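Local coordinates for Pbp related beta-lactamase (Pyrococcus abyssi, PDB 2QMI), which probably acts as a serine peptidase of the penicillin-binding protein and beta-lactamase family, assembling into a self-compartmentalizing octamer, at residues Tyr55-Ile60 with Ala324-Ser329; Pro226-Ile231 with Val306-Gly311. All coordinates share one frame; numbering follows the deposited sequence.

Interaction 1 of 2, residues Tyr55-Ile60 with Ala324-Ser329; sequences YGIGSI and AVLENS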
ATOM      1  N   TYR A  55     -37.376  16.824  11.502  1.00 19.65           N
ATOM      2  CA  TYR A  55     -36.034  17.052  10.968  1.00 21.07           C
ATOM      3  C   TYR A  55     -35.553  18.410  11.450  1.00 21.50           C
ATOM      4  O   TYR A  55     -36.334  19.210  11.964  1.00 22.47           O
ATOM      5  CB  TYR A  55     -36.034  17.125   9.437  1.00 19.62           C
ATOM      6  CG  TYR A  55     -36.658  15.979   8.683  1.00 19.41           C
ATOM      7  CD1 TYR A  55     -35.871  15.120   7.914  1.00 18.83           C
ATOM      8  CD2 TYR A  55     -38.041  15.813   8.654  1.00 18.38           C
ATOM      9  CE1 TYR A  55     -36.451  14.125   7.125  1.00 19.79           C
ATOM     10  CE2 TYR A  55     -38.633  14.828   7.872  1.00 19.60           C
ATOM     11  CZ  TYR A  55     -37.838  13.985   7.109  1.00 20.14           C
ATOM     12  OH  TYR A  55     -38.429  13.006   6.341  1.00 18.94           O
ATOM     13  N   GLY A  56     -34.264  18.677  11.264  1.00 21.23           N
ATOM     14  CA  GLY A  56     -33.737  19.978  11.626  1.00 18.20           C
ATOM     15  C   GLY A  56     -34.087  20.851  10.430  1.00 19.54           C
ATOM     16  O   GLY A  56     -34.111  20.351   9.303  1.00 18.86           O
ATOM     17  N   ILE A  57     -34.357  22.135  10.635  1.00 18.48           N
ATOM     18  CA  ILE A  57     -34.721  22.974   9.499  1.00 18.61           C
ATOM     19  C   ILE A  57     -33.676  24.014   9.129  1.00 19.22           C
ATOM     20  O   ILE A  57     -33.807  24.693   8.113  1.00 18.75           O
ATOM     21  CB  ILE A  57     -36.085  23.683   9.733  1.00 19.93           C
ATOM     22  CG1 ILE A  57     -35.952  24.767  10.803  1.00 19.71           C
ATOM     23  CG2 ILE A  57     -37.124  22.659  10.161  1.00 17.63           C
ATOM     24  CD1 ILE A  57     -37.196  25.630  10.942  1.00 21.06           C
ATOM     25  N   GLY A  58     -32.638  24.131   9.952  1.00 18.88           N
ATOM     26  CA  GLY A  58     -31.585  25.093   9.678  1.00 19.11           C
ATOM     27  C   GLY A  58     -32.031  26.540   9.560  1.00 19.27           C
ATOM     28  O   GLY A  58     -32.888  27.004  10.302  1.00 20.04           O
ATOM     29  N   SER A  59     -31.446  27.251   8.603  1.00 19.64           N
ATOM     30  CA  SER A  59     -31.745  28.659   8.376  1.00 18.82           C
ATOM     31  C   SER A  59     -33.207  29.032   8.182  1.00 20.56           C
ATOM     32  O   SER A  59     -33.525  30.216   8.089  1.00 20.06           O
ATOM     33  CB  SER A  59     -30.941  29.181   7.183  1.00 17.73           C
ATOM     34  OG  SER A  59     -29.573  29.286   7.512  1.00 18.04           O
ATOM     35  N   ILE A  60     -34.100  28.051   8.098  1.00 20.76           N
ATOM     36  CA  ILE A  60     -35.509  28.393   7.944  1.00 21.78           C
ATOM     37  C   ILE A  60     -35.926  29.002   9.281  1.00 21.74           C
ATOM     38  O   ILE A  60     -36.951  29.679   9.391  1.00 21.23           O
ATOM     39  CB  ILE A  60     -36.371  27.156   7.612  1.00 21.82           C
ATOM     40  CG1 ILE A  60     -35.918  26.566   6.274  1.00 22.75           C
ATOM     41  CG2 ILE A  60     -37.852  27.551   7.529  1.00 22.44           C
ATOM     42  CD1 ILE A  60     -36.679  25.320   5.851  1.00 23.87           C
ATOM     43  N   ALA A 324     -43.508  22.936   1.770  1.00 20.82           N
ATOM     44  CA  ALA A 324     -42.499  22.682   2.779  1.00 20.80           C
ATOM     45  C   ALA A 324     -41.893  21.318   2.477  1.00 20.09           C
ATOM     46  O   ALA A 324     -42.622  20.339   2.287  1.00 20.42           O
ATOM     47  CB  ALA A 324     -43.123  22.686   4.166  1.00 18.80           C
ATOM     48  N   VAL A 325     -40.563  21.270   2.416  1.00 19.22           N
ATOM     49  CA  VAL A 325     -39.821  20.040   2.153  1.00 19.20           C
ATOM     50  C   VAL A 325     -38.669  19.876   3.157  1.00 20.31           C
ATOM     51  O   VAL A 325     -37.844  20.781   3.330  1.00 19.86           O
ATOM     52  CB  VAL A 325     -39.220  20.037   0.729  1.00 19.21           C
ATOM     53  CG1 VAL A 325     -38.449  18.737   0.478  1.00 16.94           C
ATOM     54  CG2 VAL A 325     -40.320  20.208  -0.302  1.00 19.44           C
ATOM     55  N   LEU A 326     -38.623  18.725   3.821  1.00 19.80           N
ATOM     56  CA  LEU A 326     -37.562  18.444   4.781  1.00 20.65           C
ATOM     57  C   LEU A 326     -36.792  17.211   4.315  1.00 20.83           C
ATOM     58  O   LEU A 326     -37.373  16.292   3.745  1.00 21.31           O
ATOM     59  CB  LEU A 326     -38.146  18.229   6.183  1.00 20.12           C
ATOM     60  CG  LEU A 326     -38.736  19.497   6.809  1.00 20.84           C
ATOM     61  CD1 LEU A 326     -39.224  19.214   8.220  1.00 20.06           C
ATOM     62  CD2 LEU A 326     -37.674  20.588   6.819  1.00 21.53           C
ATOM     63  N   GLU A 327     -35.487  17.195   4.562  1.00 21.00           N
ATOM     64  CA  GLU A 327     -34.653  16.089   4.122  1.00 21.12           C
ATOM     65  C   GLU A 327     -33.617  15.599   5.136  1.00 21.41           C
ATOM     66  O   GLU A 327     -32.984  16.385   5.839  1.00 21.88           O
ATOM     67  CB  GLU A 327     -33.949  16.475   2.818  1.00 21.91           C
ATOM     68  CG  GLU A 327     -33.245  15.325   2.118  1.00 21.17           C
ATOM     69  CD  GLU A 327     -32.574  15.764   0.830  1.00 23.65           C
ATOM     70  OE1 GLU A 327     -33.235  16.476   0.035  1.00 22.22           O
ATOM     71  OE2 GLU A 327     -31.393  15.391   0.616  1.00 22.22           O
ATOM     72  N   ASN A 328     -33.452  14.279   5.149  1.00 21.89           N
ATOM     73  CA  ASN A 328     -32.551  13.523   6.016  1.00 22.94           C
ATOM     74  C   ASN A 328     -31.064  13.595   5.662  1.00 22.16           C
ATOM     75  O   ASN A 328     -30.284  12.768   6.123  1.00 20.30           O
ATOM     76  CB  ASN A 328     -32.976  12.053   5.987  1.00 24.20           C
ATOM     77  CG  ASN A 328     -33.152  11.486   7.356  1.00 26.91           C
ATOM     78  OD1 ASN A 328     -33.140  12.230   8.332  1.00 31.07           O
ATOM     79  ND2 ASN A 328     -33.334  10.173   7.454  1.00 26.74           N
ATOM     80  N   SER A 329     -30.684  14.565   4.837  1.00 21.79           N
ATOM     81  CA  SER A 329     -29.294  14.734   4.412  1.00 22.49           C
ATOM     82  C   SER A 329     -29.234  15.905   3.437  1.00 22.66           C
ATOM     83  O   SER A 329     -30.158  16.720   3.392  1.00 22.53           O
ATOM     84  CB  SER A 329     -28.780  13.456   3.727  1.00 22.17           C
ATOM     85  OG  SER A 329     -29.576  13.120   2.598  1.00 24.31           O
TER
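The Y55 ring carries L326 on one face: CB of the leucine lies 3.8 Å from the ring centroid, 25° off the normal, and is displaced toward the rim on the side of Y55 CD2, which it approaches to 3.5 Å. This is a CH-pi contact, in an interface where no hydrogen bond joins the two segments; L326 CD1 also packs 3.6 Å from Y55 CD2. The other half of the ring, CD1 and CE1, runs beside the backbone where E327 passes into N328; Y55 CE1 is 3.6 Å from N328 N, and the amide oxygen OD1 of N328 stands 4.0 Å from Y55 CD1. A chi1 of -54° puts Y55 CG anti to the carbonyl carbon and beside the backbone N. The tyrosine hydroxyl is hydrogen-bonded to S49 and to S23, the latter on the adjacent strand 21-28, while N328 ND2 is bound to the carbonyl of R41.

Strand 321-327 is an inner member of the large antiparallel sheet of the penicillin-recognising fold, and the short strand 55-56, paired with 238-239, packs against it through Y55. Just beyond comes S59, whose OG is hydrogen-bonded to K62 NZ and Y160 OH, a grouping consistent with the SxxK nucleophile site of serine beta-lactamases and penicillin-binding proteins.

L326 also reaches the turn leading there: its second branch, CD2, meets I57 CG2 at 4.0 Å. V241 and L244 of helix 241-252 pack on the same leucine.

Interaction 2 of 2, residues Pro226-Ile231 with Val306-Gly311; sequences PFPYGI and VGMYTG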
ATOM      1  N   PRO A 226     -26.121  12.790  14.578  1.00 21.96           N
ATOM      2  CA  PRO A 226     -27.179  13.428  15.370  1.00 21.01           C
ATOM      3  C   PRO A 226     -27.189  14.942  15.157  1.00 21.56           C
ATOM      4  O   PRO A 226     -26.195  15.525  14.716  1.00 22.37           O
ATOM      5  CB  PRO A 226     -26.811  13.058  16.809  1.00 22.04           C
ATOM      6  CG  PRO A 226     -25.950  11.814  16.655  1.00 22.55           C
ATOM      7  CD  PRO A 226     -25.124  12.152  15.453  1.00 21.18           C
ATOM      8  N   PHE A 227     -28.314  15.576  15.469  1.00 21.78           N
ATOM      9  CA  PHE A 227     -28.436  17.022  15.324  1.00 20.85           C
ATOM     10  C   PHE A 227     -27.295  17.703  16.088  1.00 21.11           C
ATOM     11  O   PHE A 227     -26.872  17.218  17.140  1.00 21.17           O
ATOM     12  CB  PHE A 227     -29.777  17.501  15.889  1.00 19.92           C
ATOM     13  CG  PHE A 227     -30.057  18.951  15.621  1.00 19.59           C
ATOM     14  CD1 PHE A 227     -30.571  19.356  14.394  1.00 20.38           C
ATOM     15  CD2 PHE A 227     -29.748  19.919  16.571  1.00 20.29           C
ATOM     16  CE1 PHE A 227     -30.771  20.704  14.117  1.00 18.95           C
ATOM     17  CE2 PHE A 227     -29.941  21.267  16.304  1.00 19.97           C
ATOM     18  CZ  PHE A 227     -30.454  21.661  15.073  1.00 20.27           C
ATOM     19  N   PRO A 228     -26.774  18.833  15.568  1.00 20.87           N
ATOM     20  CA  PRO A 228     -25.684  19.519  16.269  1.00 20.64           C
ATOM     21  C   PRO A 228     -26.226  20.556  17.257  1.00 21.61           C
ATOM     22  O   PRO A 228     -26.113  21.768  17.038  1.00 20.36           O
ATOM     23  CB  PRO A 228     -24.904  20.154  15.130  1.00 20.00           C
ATOM     24  CG  PRO A 228     -26.005  20.581  14.220  1.00 19.75           C
ATOM     25  CD  PRO A 228     -26.932  19.374  14.206  1.00 20.55           C
ATOM     26  N   TYR A 229     -26.819  20.064  18.342  1.00 21.58           N
ATOM     27  CA  TYR A 229     -27.390  20.919  19.379  1.00 22.38           C
ATOM     28  C   TYR A 229     -26.422  21.983  19.868  1.00 23.04           C
ATOM     29  O   TYR A 229     -25.292  21.674  20.264  1.00 23.35           O
ATOM     30  CB  TYR A 229     -27.858  20.067  20.559  1.00 20.91           C
ATOM     31  CG  TYR A 229     -29.050  19.206  20.221  1.00 20.22           C
ATOM     32  CD1 TYR A 229     -30.313  19.774  20.025  1.00 19.59           C
ATOM     33  CD2 TYR A 229     -28.913  17.826  20.070  1.00 20.11           C
ATOM     34  CE1 TYR A 229     -31.413  18.982  19.685  1.00 19.61           C
ATOM     35  CE2 TYR A 229     -29.998  17.029  19.734  1.00 19.61           C
ATOM     36  CZ  TYR A 229     -31.242  17.610  19.543  1.00 20.46           C
ATOM     37  OH  TYR A 229     -32.305  16.809  19.219  1.00 21.28           O
ATOM     38  N   GLY A 230     -26.879  23.233  19.822  1.00 22.23           N
ATOM     39  CA  GLY A 230     -26.078  24.357  20.262  1.00 22.54           C
ATOM     40  C   GLY A 230     -26.455  25.642  19.549  1.00 21.53           C
ATOM     41  O   GLY A 230     -26.450  26.715  20.139  1.00 22.59           O
ATOM     42  N   ILE A 231     -26.779  25.522  18.268  1.00 21.82           N
ATOM     43  CA  ILE A 231     -27.164  26.651  17.426  1.00 22.19           C
ATOM     44  C   ILE A 231     -28.623  27.033  17.760  1.00 21.98           C
ATOM     45  O   ILE A 231     -29.418  26.169  18.111  1.00 21.22           O
ATOM     46  CB  ILE A 231     -26.983  26.230  15.934  1.00 22.54           C
ATOM     47  CG1 ILE A 231     -27.218  27.400  14.990  1.00 24.09           C
ATOM     48  CG2 ILE A 231     -27.926  25.098  15.596  1.00 23.07           C
ATOM     49  CD1 ILE A 231     -26.856  27.064  13.552  1.00 24.52           C
ATOM     50  N   VAL A 306     -27.944  22.133   8.009  1.00 19.75           N
ATOM     51  CA  VAL A 306     -27.094  21.969   9.176  1.00 21.72           C
ATOM     52  C   VAL A 306     -26.158  20.790   8.915  1.00 21.14           C
ATOM     53  O   VAL A 306     -25.618  20.179   9.840  1.00 20.18           O
ATOM     54  CB  VAL A 306     -27.920  21.731  10.462  1.00 21.21           C
ATOM     55  CG1 VAL A 306     -28.335  23.063  11.049  1.00 22.89           C
ATOM     56  CG2 VAL A 306     -29.154  20.911  10.150  1.00 23.53           C
ATOM     57  N   GLY A 307     -25.971  20.486   7.633  1.00 19.23           N
ATOM     58  CA  GLY A 307     -25.101  19.394   7.252  1.00 20.22           C
ATOM     59  C   GLY A 307     -25.816  18.069   7.077  1.00 18.79           C
ATOM     60  O   GLY A 307     -25.948  17.583   5.956  1.00 19.81           O
ATOM     61  N   MET A 308     -26.279  17.481   8.177  1.00 18.27           N
ATOM     62  CA  MET A 308     -26.970  16.199   8.104  1.00 19.31           C
ATOM     63  C   MET A 308     -28.484  16.321   7.896  1.00 19.32           C
ATOM     64  O   MET A 308     -29.164  15.316   7.737  1.00 20.02           O
ATOM     65  CB  MET A 308     -26.685  15.356   9.359  1.00 19.18           C
ATOM     66  CG  MET A 308     -27.434  15.777  10.609  1.00 18.99           C
ATOM     67  SD  MET A 308     -26.784  17.253  11.385  1.00 19.41           S
ATOM     68  CE  MET A 308     -27.638  18.423  10.622  1.00 21.56           C
ATOM     69  N   TYR A 309     -29.009  17.548   7.927  1.00 18.72           N
ATOM     70  CA  TYR A 309     -30.439  17.798   7.696  1.00 18.66           C
ATOM     71  C   TYR A 309     -30.509  19.044   6.821  1.00 17.82           C
ATOM     72  O   TYR A 309     -29.701  19.950   6.984  1.00 18.52           O
ATOM     73  CB  TYR A 309     -31.202  18.122   8.995  1.00 17.28           C
ATOM     74  CG  TYR A 309     -31.295  17.041  10.050  1.00 17.04           C
ATOM     75  CD1 TYR A 309     -32.097  15.908   9.871  1.00 15.05           C
ATOM     76  CD2 TYR A 309     -30.609  17.176  11.254  1.00 15.53           C
ATOM     77  CE1 TYR A 309     -32.205  14.937  10.879  1.00 15.26           C
ATOM     78  CE2 TYR A 309     -30.711  16.218  12.260  1.00 14.93           C
ATOM     79  CZ  TYR A 309     -31.502  15.107  12.074  1.00 15.67           C
ATOM     80  OH  TYR A 309     -31.566  14.174  13.087  1.00 15.84           O
ATOM     81  N   THR A 310     -31.465  19.089   5.897  1.00 18.22           N
ATOM     82  CA  THR A 310     -31.653  20.262   5.040  1.00 18.01           C
ATOM     83  C   THR A 310     -33.149  20.462   4.826  1.00 18.53           C
ATOM     84  O   THR A 310     -33.938  19.546   5.040  1.00 16.50           O
ATOM     85  CB  THR A 310     -30.961  20.126   3.649  1.00 17.81           C
ATOM     86  OG1 THR A 310     -31.567  19.066   2.903  1.00 17.67           O
ATOM     87  CG2 THR A 310     -29.474  19.854   3.814  1.00 17.76           C
ATOM     88  N   GLY A 311     -33.540  21.664   4.415  1.00 18.72           N
ATOM     89  CA  GLY A 311     -34.948  21.923   4.197  1.00 18.69           C
ATOM     90  C   GLY A 311     -35.225  23.179   3.398  1.00 20.42           C
ATOM     91  O   GLY A 311     -34.306  23.926   3.054  1.00 21.71           O
TER
HETATM   92  O   HOH W   1     -30.665  13.719  16.244  1.00 28.23           O
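P228, the centre of an inverse gamma turn, meets M308 tip to tip, its ring carbon CD lying 3.5 Å from the sulfur SD of the methionine. M308 SD is also 3.8 Å from P226 O. The methionine gets there by a folded chain: CG sits between the backbone N and the carbonyl carbon (chi1 76°), and a bend at chi2 (-76°) places SD. The terminal methyl is modelled too close to V306, and its exact place is doubtful.

Beside this pair the F227 and Y309 side chains cross at about a right angle. CE2 of Y309 stands in the plane of the F227 ring at its edge, 3.8 Å from F227 CD1, while CA of F227 lies in the plane of the tyrosine ring at its edge. V306 CG2 lies farther off, 4.3 Å from F227 CE1. A water accepts from F227 N at 3.1 Å and donates a weak bond to Y309 OH, whose main partner is the carbonyl of A211.

In the beta-lactamase-like domain 226-231 is a loop, and 306-309 is the turn that leads from strand 297-305 into strand 310-316. R46 of a neighbouring subunit hydrogen-bonds to P226 O and F227 O. With no direct hydrogen bond across it, the contact owes its cohesion to apolar packing and to a water bridge with one weak arm.

Interactions 1 and 2 have centres about 9 Å apart in the beta-lactamase-like domain. Along the chain the order is 55-60, 226-231, 306-311, 324-329, so interaction 2 falls within the span that interaction 1 closes. They share the large antiparallel sheet, where strands 310-316 and 321-327 are neighbours: E327 N is 2.9 Å from T310 O, a probable hydrogen bond, and T310 OG1 probably bonds to S329 O. G56 also packs on Y309, and I60 on G311. The segment bearing S59 is thus set against the inner strands 310-316 and 321-327, and the two contacts together connect the probable active-site surroundings to a loop that meets a neighbouring subunit.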